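Local coordinates for protein argonaute (Aquifex aeolicus, PDB 1YVU), which uses short single-stranded DNA guides to bind complementary RNA and cleave it, as a metal-dependent endonuclease, at residues Ala5-Tyr10 and Pro604-Asn609; Glu54-Cys59 and Gly84-Arg89; Gly194-Val199 and Val242-Gly247. One frame throughout, in Å; residues are numbered along the deposited sequence.

Contact 1: residues Ala5-Tyr10 and Pro604-Asn609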
loop_
_atom_site.group_PDB
_atom_site.type_symbol
_atom_site.label_atom_id
_atom_site.label_comp_id
_atom_site.label_asym_id
_atom_site.label_seq_id
_atom_site.Cartn_x
_atom_site.Cartn_y
_atom_site.Cartn_z
ATOM N N ALA A 5 15.485 -14.137 13.808
ATOM C CA ALA A 5 14.523 -13.597 12.810
ATOM C C ALA A 5 14.689 -13.952 11.315
ATOM O O ALA A 5 15.549 -13.392 10.615
ATOM C CB ALA A 5 14.334 -12.098 12.986
ATOM N N LEU A 6 13.817 -14.845 10.828
ATOM C CA LEU A 6 13.854 -15.315 9.447
ATOM C C LEU A 6 12.984 -14.511 8.498
ATOM O O LEU A 6 12.011 -13.907 8.925
ATOM C CB LEU A 6 13.424 -16.780 9.371
ATOM C CG LEU A 6 14.124 -17.845 10.190
ATOM C CD1 LEU A 6 13.639 -19.198 9.707
ATOM C CD2 LEU A 6 15.578 -17.751 9.994
ATOM N N LEU A 7 13.363 -14.509 7.211
ATOM C CA LEU A 7 12.642 -13.814 6.144
ATOM C C LEU A 7 12.519 -14.676 4.882
ATOM O O LEU A 7 13.417 -15.487 4.587
ATOM C CB LEU A 7 13.354 -12.533 5.709
ATOM C CG LEU A 7 13.529 -11.267 6.545
ATOM C CD1 LEU A 7 14.971 -11.191 7.002
ATOM C CD2 LEU A 7 13.214 -10.028 5.766
ATOM N N ASN A 8 11.511 -14.309 4.064
ATOM C CA ASN A 8 11.130 -14.884 2.753
ATOM C C ASN A 8 12.229 -14.750 1.725
ATOM O O ASN A 8 11.926 -14.680 0.519
ATOM C CB ASN A 8 10.030 -14.029 2.108
ATOM C CG ASN A 8 8.748 -14.072 2.816
ATOM O OD1 ASN A 8 7.898 -14.905 2.523
ATOM N ND2 ASN A 8 8.554 -13.127 3.709
ATOM N N LEU A 9 13.469 -14.564 2.171
ATOM C CA LEU A 9 14.595 -14.358 1.254
ATOM C C LEU A 9 15.535 -15.525 1.196
ATOM O O LEU A 9 15.958 -16.006 2.223
ATOM C CB LEU A 9 15.351 -13.089 1.632
ATOM C CG LEU A 9 14.505 -11.814 1.723
ATOM C CD1 LEU A 9 15.171 -10.766 2.552
ATOM C CD2 LEU A 9 14.196 -11.319 0.360
ATOM N N TYR A 10 15.816 -16.007 -0.007
ATOM C CA TYR A 10 16.699 -17.148 -0.199
ATOM C C TYR A 10 17.686 -16.854 -1.317
ATOM O O TYR A 10 17.252 -16.479 -2.417
ATOM C CB TYR A 10 15.885 -18.358 -0.651
ATOM C CG TYR A 10 14.731 -18.724 0.226
ATOM C CD1 TYR A 10 13.450 -18.149 0.023
ATOM C CD2 TYR A 10 14.914 -19.607 1.301
ATOM C CE1 TYR A 10 12.372 -18.444 0.912
ATOM C CE2 TYR A 10 13.857 -19.922 2.178
ATOM C CZ TYR A 10 12.592 -19.328 1.992
ATOM O OH TYR A 10 11.599 -19.566 2.915
ATOM N N PRO A 604 9.072 -8.384 2.226
ATOM C CA PRO A 604 9.459 -9.667 2.820
ATOM C C PRO A 604 9.115 -9.617 4.300
ATOM O O PRO A 604 9.436 -8.639 4.982
ATOM C CB PRO A 604 10.962 -9.694 2.606
ATOM C CG PRO A 604 11.137 -8.953 1.348
ATOM C CD PRO A 604 10.241 -7.777 1.558
ATOM N N ARG A 605 8.395 -10.640 4.758
ATOM C CA ARG A 605 7.956 -10.730 6.142
ATOM C C ARG A 605 9.046 -11.218 7.095
ATOM O O ARG A 605 10.142 -11.541 6.644
ATOM C CB ARG A 605 6.676 -11.572 6.226
ATOM C CG ARG A 605 5.425 -10.895 5.593
ATOM C CD ARG A 605 4.098 -11.431 6.176
ATOM N NE ARG A 605 3.048 -11.592 5.171
ATOM C CZ ARG A 605 2.962 -12.622 4.324
ATOM N NH1 ARG A 605 3.864 -13.598 4.374
ATOM N NH2 ARG A 605 2.012 -12.660 3.396
ATOM N N PHE A 606 8.793 -11.069 8.401
ATOM C CA PHE A 606 9.701 -11.518 9.466
ATOM C C PHE A 606 8.995 -12.645 10.215
ATOM O O PHE A 606 7.835 -12.500 10.653
ATOM C CB PHE A 606 10.001 -10.426 10.481
ATOM C CG PHE A 606 10.956 -9.364 9.994
ATOM C CD1 PHE A 606 10.498 -8.064 9.755
ATOM C CD2 PHE A 606 12.337 -9.612 9.866
ATOM C CE1 PHE A 606 11.397 -7.023 9.398
ATOM C CE2 PHE A 606 13.246 -8.552 9.505
ATOM C CZ PHE A 606 12.765 -7.274 9.279
ATOM N N PHE A 607 9.690 -13.771 10.346
ATOM C CA PHE A 607 9.158 -14.937 11.031
ATOM C C PHE A 607 10.087 -15.215 12.200
ATOM O O PHE A 607 11.292 -15.382 12.012
ATOM C CB PHE A 607 9.106 -16.162 10.098
ATOM C CG PHE A 607 8.442 -15.903 8.760
ATOM C CD1 PHE A 607 9.218 -15.742 7.593
ATOM C CD2 PHE A 607 7.041 -15.807 8.658
ATOM C CE1 PHE A 607 8.594 -15.490 6.323
ATOM C CE2 PHE A 607 6.396 -15.553 7.400
ATOM C CZ PHE A 607 7.165 -15.396 6.236
ATOM N N SER A 608 9.521 -15.153 13.404
ATOM C CA SER A 608 10.208 -15.412 14.669
ATOM C C SER A 608 9.191 -15.328 15.786
ATOM O O SER A 608 8.118 -14.735 15.614
ATOM C CB SER A 608 11.315 -14.411 14.932
ATOM O OG SER A 608 10.845 -13.118 14.656
ATOM N N ASN A 609 9.588 -15.851 16.948
ATOM C CA ASN A 609 8.753 -15.919 18.143
ATOM C C ASN A 609 9.033 -14.838 19.180
ATOM O O ASN A 609 8.401 -14.785 20.245
ATOM C CB ASN A 609 8.900 -17.313 18.739
ATOM C CG ASN A 609 8.577 -18.404 17.723
ATOM O OD1 ASN A 609 7.410 -18.649 17.412
ATOM N ND2 ASN A 609 9.616 -19.013 17.149
#
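Leu6 and Phe607 pair through their backbones in a short antiparallel beta bridge. It joins the start of the N-terminal domain to the PIWI domain. This hydrogen-bonded pair has both of its bonds. Leu6 N donates to Phe607 O at 2.8 Å. Phe607 N donates to Leu6 O at 2.7 Å, and this bond is the straighter one, with 166° at the hydrogen. Leu6 O also takes a CA-H contact from Phe606 CA at 3.4 Å.

Leu7 and Phe606 pack side by side, pointing the same way, with Leu7 CG 3.9 Å from Phe606 CD2. Leu7 CD2 also meets Pro604 CB at 3.9 Å. Leu9 touches the ring of Pro604 as well. Ala312 of strand 310-315 packs against Phe606.

On the side of Leu6 and Phe607, Phe607 CG sits beside its own backbone N (chi1 -50°). From there the ring extends past the Leu6 carbonyl, with CD1 3.6 Å from Leu6 O. It crosses the Asn8 side chain at about a right angle, and Phe607 CE1 lies 3.8 Å from Asn8 CG. The Phe607 side chain also touches Leu284 of helix 280-299. An alanine in place of Phe607 would probably open a gap beside Asn8 and cost Leu284 a packing partner.

Among the charged groups, Arg605 forms a salt bridge with Asp158 of strand 153-165. At the far end of the bridge, Ser608 OG stands 4.0 Å from Ala5 CB.

Contact 2: residues Glu54-Cys59 and Gly84-Arg89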
loop_
_atom_site.group_PDB
_atom_site.type_symbol
_atom_site.label_atom_id
_atom_site.label_comp_id
_atom_site.label_asym_id
_atom_site.label_seq_id
_atom_site.Cartn_x
_atom_site.Cartn_y
_atom_site.Cartn_z
ATOM N N GLU A 54 19.585 -4.046 -21.477
ATOM C CA GLU A 54 19.475 -2.705 -22.081
ATOM C C GLU A 54 18.589 -2.682 -23.352
ATOM O O GLU A 54 17.368 -2.558 -23.237
ATOM C CB GLU A 54 20.855 -2.038 -22.320
ATOM C CG GLU A 54 21.765 -1.813 -21.065
ATOM C CD GLU A 54 21.383 -0.630 -20.152
ATOM O OE1 GLU A 54 20.770 0.356 -20.619
ATOM O OE2 GLU A 54 21.734 -0.683 -18.950
ATOM N N ASP A 55 19.181 -2.902 -24.529
ATOM C CA ASP A 55 18.442 -2.892 -25.804
ATOM C C ASP A 55 18.299 -4.260 -26.429
ATOM O O ASP A 55 17.428 -4.491 -27.269
ATOM C CB ASP A 55 19.156 -2.003 -26.825
ATOM C CG ASP A 55 18.669 -0.565 -26.817
ATOM O OD1 ASP A 55 17.564 -0.291 -26.288
ATOM O OD2 ASP A 55 19.401 0.295 -27.365
ATOM N N GLU A 56 19.222 -5.135 -26.058
ATOM C CA GLU A 56 19.301 -6.491 -26.566
ATOM C C GLU A 56 18.421 -7.453 -25.763
ATOM O O GLU A 56 18.474 -7.458 -24.546
ATOM C CB GLU A 56 20.780 -6.938 -26.517
ATOM C CG GLU A 56 21.784 -6.033 -27.318
ATOM C CD GLU A 56 23.284 -6.373 -27.113
ATOM O OE1 GLU A 56 23.614 -7.364 -26.426
ATOM O OE2 GLU A 56 24.141 -5.633 -27.658
ATOM N N PHE A 57 17.624 -8.267 -26.450
ATOM C CA PHE A 57 16.749 -9.247 -25.809
ATOM C C PHE A 57 17.361 -10.641 -25.873
ATOM O O PHE A 57 17.224 -11.365 -26.862
ATOM C CB PHE A 57 15.356 -9.253 -26.445
ATOM C CG PHE A 57 14.597 -7.978 -26.246
ATOM C CD1 PHE A 57 14.927 -6.827 -26.990
ATOM C CD2 PHE A 57 13.570 -7.900 -25.295
ATOM C CE1 PHE A 57 14.248 -5.606 -26.788
ATOM C CE2 PHE A 57 12.879 -6.688 -25.079
ATOM C CZ PHE A 57 13.219 -5.536 -25.827
ATOM N N TRP A 58 17.993 -11.029 -24.772
ATOM C CA TRP A 58 18.661 -12.320 -24.648
ATOM C C TRP A 58 17.699 -13.474 -24.356
ATOM O O TRP A 58 16.961 -13.431 -23.393
ATOM C CB TRP A 58 19.731 -12.232 -23.553
ATOM C CG TRP A 58 20.930 -11.313 -23.843
ATOM C CD1 TRP A 58 20.895 -9.997 -24.196
ATOM C CD2 TRP A 58 22.324 -11.688 -23.836
ATOM N NE1 TRP A 58 22.169 -9.525 -24.423
ATOM C CE2 TRP A 58 23.068 -10.542 -24.216
ATOM C CE3 TRP A 58 23.022 -12.895 -23.551
ATOM C CZ2 TRP A 58 24.484 -10.560 -24.331
ATOM C CZ3 TRP A 58 24.446 -12.916 -23.665
ATOM C CH2 TRP A 58 25.151 -11.752 -24.053
ATOM N N CYS A 59 17.743 -14.519 -25.174
ATOM C CA CYS A 59 16.866 -15.676 -25.000
ATOM C C CYS A 59 17.626 -16.960 -24.679
ATOM O O CYS A 59 18.583 -17.289 -25.348
ATOM C CB CYS A 59 16.015 -15.860 -26.247
ATOM S SG CYS A 59 15.121 -14.381 -26.664
ATOM N N GLY A 84 21.984 -12.662 -34.001
ATOM C CA GLY A 84 22.300 -13.989 -33.503
ATOM C C GLY A 84 23.165 -13.993 -32.242
ATOM O O GLY A 84 23.520 -12.940 -31.706
ATOM N N GLU A 85 23.548 -15.213 -31.854
ATOM C CA GLU A 85 24.346 -15.618 -30.677
ATOM C C GLU A 85 25.431 -14.838 -29.924
ATOM O O GLU A 85 26.143 -13.992 -30.474
ATOM C CB GLU A 85 24.895 -17.025 -30.920
ATOM C CG GLU A 85 23.849 -18.107 -30.799
ATOM C CD GLU A 85 24.053 -19.241 -31.778
ATOM O OE1 GLU A 85 25.186 -19.779 -31.849
ATOM O OE2 GLU A 85 23.065 -19.594 -32.471
ATOM N N GLU A 86 25.556 -15.231 -28.647
ATOM C CA GLU A 86 26.511 -14.747 -27.635
ATOM C C GLU A 86 26.350 -15.656 -26.393
ATOM O O GLU A 86 25.260 -16.151 -26.119
ATOM C CB GLU A 86 26.279 -13.273 -27.260
ATOM C CG GLU A 86 27.336 -12.305 -27.817
ATOM C CD GLU A 86 27.373 -10.980 -27.067
ATOM O OE1 GLU A 86 28.121 -10.912 -26.069
ATOM O OE2 GLU A 86 26.668 -10.014 -27.461
ATOM N N GLU A 87 27.453 -15.905 -25.685
ATOM C CA GLU A 87 27.472 -16.768 -24.502
ATOM C C GLU A 87 27.420 -15.993 -23.192
ATOM O O GLU A 87 28.249 -15.114 -22.922
ATOM C CB GLU A 87 28.685 -17.698 -24.531
ATOM C CG GLU A 87 28.785 -18.567 -25.795
ATOM C CD GLU A 87 28.811 -20.054 -25.497
ATOM O OE1 GLU A 87 29.817 -20.539 -24.924
ATOM O OE2 GLU A 87 27.832 -20.743 -25.857
ATOM N N PHE A 88 26.452 -16.393 -22.369
ATOM C CA PHE A 88 26.101 -15.818 -21.058
ATOM C C PHE A 88 27.082 -15.963 -19.872
ATOM O O PHE A 88 27.404 -17.071 -19.442
ATOM C CB PHE A 88 24.709 -16.382 -20.700
ATOM C CG PHE A 88 24.163 -15.946 -19.368
ATOM C CD1 PHE A 88 23.633 -14.658 -19.191
ATOM C CD2 PHE A 88 24.119 -16.853 -18.293
ATOM C CE1 PHE A 88 23.066 -14.282 -17.959
ATOM C CE2 PHE A 88 23.557 -16.483 -17.054
ATOM C CZ PHE A 88 23.029 -15.203 -16.892
ATOM N N ARG A 89 27.457 -14.830 -19.280
ATOM C CA ARG A 89 28.386 -14.815 -18.144
ATOM C C ARG A 89 27.835 -14.083 -16.905
ATOM O O ARG A 89 28.395 -13.045 -16.485
ATOM C CB ARG A 89 29.721 -14.188 -18.572
ATOM C CG ARG A 89 30.332 -14.802 -19.831
ATOM C CD ARG A 89 31.801 -14.488 -19.999
ATOM N NE ARG A 89 32.609 -14.990 -18.886
ATOM C CZ ARG A 89 32.820 -16.276 -18.599
ATOM N NH1 ARG A 89 32.287 -17.243 -19.334
ATOM N NH2 ARG A 89 33.550 -16.590 -17.544
#
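Trp58, on the second strand of the beta-hairpin formed by strands 50-53 and 56-59, meets Glu86 on strand 86-87 inside the N-terminal domain. The two strands are not paired with each other: Trp58 CA and Glu86 CA are 8.7 Å apart. The contact is made mainly by side chains.

With CG beside the backbone N (chi1 -67°), the indole stands off the strand toward residues 84-89, and its six-membered ring does the touching. Its CH2 atom is 3.7 Å from Glu86 CB. The carboxylate of the same residue reaches the CH2 and CZ2 atoms of the ring. Glu86 OE1 is 3.7 Å from Trp58 CH2, and Glu86 OE2 is 3.9 Å from Trp58 CZ2. The carboxylate plane is steeply inclined to the indole, at 65°. Further round the ring, the backbone of Glu87 and Phe88 meets the indole at its edge. Phe88 N is 4.2 Å from Trp58 CZ3, near the ring plane.

The indole N-H is used within its own strand. Trp58 NE1 donates to Glu56 OE1 at 3.3 Å, a bent bond of 141° that uses the anti lone pair. Glu56 OE1 is also 4.2 Å from Glu86 OE2. Two like charges this close would probably raise the proton affinity of one carboxylate, and the indole N-H may offset part of that.

Trp58 also has a cation-pi contact with Arg53, and its ring meets that of Phe51 on strand 50-53. The chain from Phe21 to Phe24 makes backbone hydrogen bonds with both segments, at Glu86 and at Phe57, and so links them. Phe57, on the same strand as Trp58, packs against helix 32-46.

Contact 3: residues Gly194-Val199 and Val242-Gly247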
loop_
_atom_site.group_PDB
_atom_site.type_symbol
_atom_site.label_atom_id
_atom_site.label_comp_id
_atom_site.label_asym_id
_atom_site.label_seq_id
_atom_site.Cartn_x
_atom_site.Cartn_y
_atom_site.Cartn_z
ATOM N N GLY A 194 -6.997 -4.400 -11.476
ATOM C CA GLY A 194 -7.308 -3.022 -11.822
ATOM C C GLY A 194 -8.718 -2.652 -11.402
ATOM O O GLY A 194 -9.533 -3.541 -11.144
ATOM N N ARG A 195 -8.997 -1.351 -11.299
ATOM C CA ARG A 195 -10.327 -0.864 -10.902
ATOM C C ARG A 195 -11.151 -0.528 -12.118
ATOM O O ARG A 195 -10.650 0.105 -13.039
ATOM C CB ARG A 195 -10.256 0.380 -10.005
ATOM C CG ARG A 195 -9.679 0.190 -8.622
ATOM C CD ARG A 195 -10.131 1.310 -7.702
ATOM N NE ARG A 195 -9.398 1.335 -6.436
ATOM C CZ ARG A 195 -9.299 2.402 -5.639
ATOM N NH1 ARG A 195 -9.895 3.552 -5.957
ATOM N NH2 ARG A 195 -8.553 2.338 -4.543
ATOM N N VAL A 196 -12.434 -0.877 -12.075
ATOM C CA VAL A 196 -13.361 -0.633 -13.187
ATOM C C VAL A 196 -13.611 0.855 -13.428
ATOM O O VAL A 196 -13.938 1.603 -12.499
ATOM C CB VAL A 196 -14.722 -1.364 -12.975
ATOM C CG1 VAL A 196 -15.643 -1.146 -14.150
ATOM C CG2 VAL A 196 -14.511 -2.845 -12.803
ATOM N N GLN A 197 -13.441 1.258 -14.689
ATOM C CA GLN A 197 -13.649 2.639 -15.109
ATOM C C GLN A 197 -14.947 2.815 -15.912
ATOM O O GLN A 197 -15.784 3.661 -15.556
ATOM C CB GLN A 197 -12.441 3.146 -15.917
ATOM C CG GLN A 197 -12.522 4.644 -16.244
ATOM C CD GLN A 197 -11.317 5.212 -16.974
ATOM O OE1 GLN A 197 -10.308 4.528 -17.241
ATOM N NE2 GLN A 197 -11.420 6.493 -17.299
ATOM N N ASP A 198 -15.080 2.035 -16.995
ATOM C CA ASP A 198 -16.242 2.069 -17.906
ATOM C C ASP A 198 -16.752 0.682 -18.307
ATOM O O ASP A 198 -15.960 -0.233 -18.551
ATOM C CB ASP A 198 -15.887 2.824 -19.199
ATOM C CG ASP A 198 -16.476 4.237 -19.262
ATOM O OD1 ASP A 198 -16.870 4.812 -18.218
ATOM O OD2 ASP A 198 -16.528 4.779 -20.388
ATOM N N VAL A 199 -18.081 0.552 -18.368
ATOM C CA VAL A 199 -18.758 -0.681 -18.777
ATOM C C VAL A 199 -19.714 -0.337 -19.913
ATOM O O VAL A 199 -20.439 0.675 -19.861
ATOM C CB VAL A 199 -19.556 -1.375 -17.606
ATOM C CG1 VAL A 199 -20.365 -2.562 -18.117
ATOM C CG2 VAL A 199 -18.617 -1.905 -16.551
ATOM N N VAL A 242 -15.374 -4.347 -20.441
ATOM C CA VAL A 242 -14.961 -3.505 -19.329
ATOM C C VAL A 242 -13.613 -2.850 -19.591
ATOM O O VAL A 242 -12.635 -3.524 -19.939
ATOM C CB VAL A 242 -14.861 -4.362 -18.034
ATOM C CG1 VAL A 242 -14.567 -3.490 -16.819
ATOM C CG2 VAL A 242 -16.159 -5.201 -17.825
ATOM N N VAL A 243 -13.576 -1.530 -19.406
ATOM C CA VAL A 243 -12.351 -0.748 -19.584
ATOM C C VAL A 243 -11.769 -0.469 -18.191
ATOM O O VAL A 243 -12.463 0.032 -17.298
ATOM C CB VAL A 243 -12.596 0.592 -20.353
ATOM C CG1 VAL A 243 -11.253 1.247 -20.727
ATOM C CG2 VAL A 243 -13.413 0.343 -21.609
ATOM N N LEU A 244 -10.511 -0.852 -18.005
ATOM C CA LEU A 244 -9.835 -0.661 -16.733
ATOM C C LEU A 244 -8.960 0.599 -16.680
ATOM O O LEU A 244 -8.701 1.221 -17.714
ATOM C CB LEU A 244 -9.064 -1.928 -16.345
ATOM C CG LEU A 244 -9.861 -3.249 -16.278
ATOM C CD1 LEU A 244 -8.988 -4.357 -15.722
ATOM C CD2 LEU A 244 -11.094 -3.126 -15.412
ATOM N N GLU A 245 -8.538 0.960 -15.463
ATOM C CA GLU A 245 -7.755 2.166 -15.149
ATOM C C GLU A 245 -6.701 2.688 -16.107
ATOM O O GLU A 245 -6.842 3.790 -16.668
ATOM C CB GLU A 245 -7.144 2.071 -13.750
ATOM C CG GLU A 245 -6.818 0.674 -13.236
ATOM C CD GLU A 245 -6.523 0.657 -11.736
ATOM O OE1 GLU A 245 -7.044 1.513 -10.964
ATOM O OE2 GLU A 245 -5.772 -0.253 -11.327
ATOM N N LYS A 246 -5.678 1.867 -16.326
ATOM C CA LYS A 246 -4.564 2.207 -17.201
ATOM C C LYS A 246 -5.014 2.295 -18.679
ATOM O O LYS A 246 -4.488 3.111 -19.452
ATOM C CB LYS A 246 -3.421 1.201 -16.964
ATOM C CG LYS A 246 -3.009 1.021 -15.453
ATOM C CD LYS A 246 -2.001 -0.148 -15.204
ATOM C CE LYS A 246 -1.642 -0.297 -13.720
ATOM N NZ LYS A 246 -0.789 -1.496 -13.456
ATOM N N GLY A 247 -6.076 1.548 -19.004
ATOM C CA GLY A 247 -6.633 1.534 -20.350
ATOM C C GLY A 247 -7.121 0.178 -20.833
ATOM O O GLY A 247 -8.133 0.117 -21.556
#
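Val196, Asp198 and Val199 run antiparallel to Leu244, Val243 and Val242, the two strand axes approaching to 4.8 Å at 147°. A classic beta bulge interrupts this pairing in the PAZ domain: Gln197 and Asp198 both face Val243. Val243 O is the shared acceptor. It takes a bond from Gln197 N at 3.0 Å and a weak one from Asp198 N at 3.3 Å. In the other direction, Val243 N donates to Asp198 O at 2.8 Å, almost straight at 177° and in the carbonyl plane. A further weak bond runs from Glu245 N to Arg195 O.

The buried side chains are valines and a leucine. Val196 and Val242 cross at about a right angle. Val196 CG1, anti to the backbone N (chi1 -178°), meets Val242 CG1 at 3.7 Å. Leu244 CD2 touches Val196 at CA and, more loosely, at CG2, and Val185 of strand 184-187 touches both residues. Val199 and Val242 also touch, and helix 169-175 packs against both.

At the other end, the Glu245 chain extends beyond CG across the backbone of Gly194 and Arg195. Glu245 OE2 lies 3.2 Å from Gly194 CA. Glu245 OE1 lies 3.5 Å from Arg195 CB.

Arg195 leads its guanidinium away, so Arg195 NE stays 5.1 Å from Glu245 OE1 and no salt bridge forms. Arg182 and Arg184 bring their guanidinium groups close to that of Arg195. The carboxylate of Glu245 would offset this positive charge only in part, and the cluster is consistent with a surface that attracts nucleic acid.

How the contacts relate
The three contacts lie far apart, with centres 35 to 37 Å from one another, and none touches another. Contact 1 ties the start of the chain to the PIWI domain, and contacts 2 and 3 both fall in the sequence between its segments. Contact 2 lies wholly in the N-terminal domain, and contact 3 in the PAZ domain. Contacts 1 and 2 are away from the annotated sites. Contact 3 lies nearest the probable catalytic centre of the PIWI domain: the Arg195 side chain is about 7 Å from that of metal-binding Asp683 and about 9 Å from the bound calcium ion.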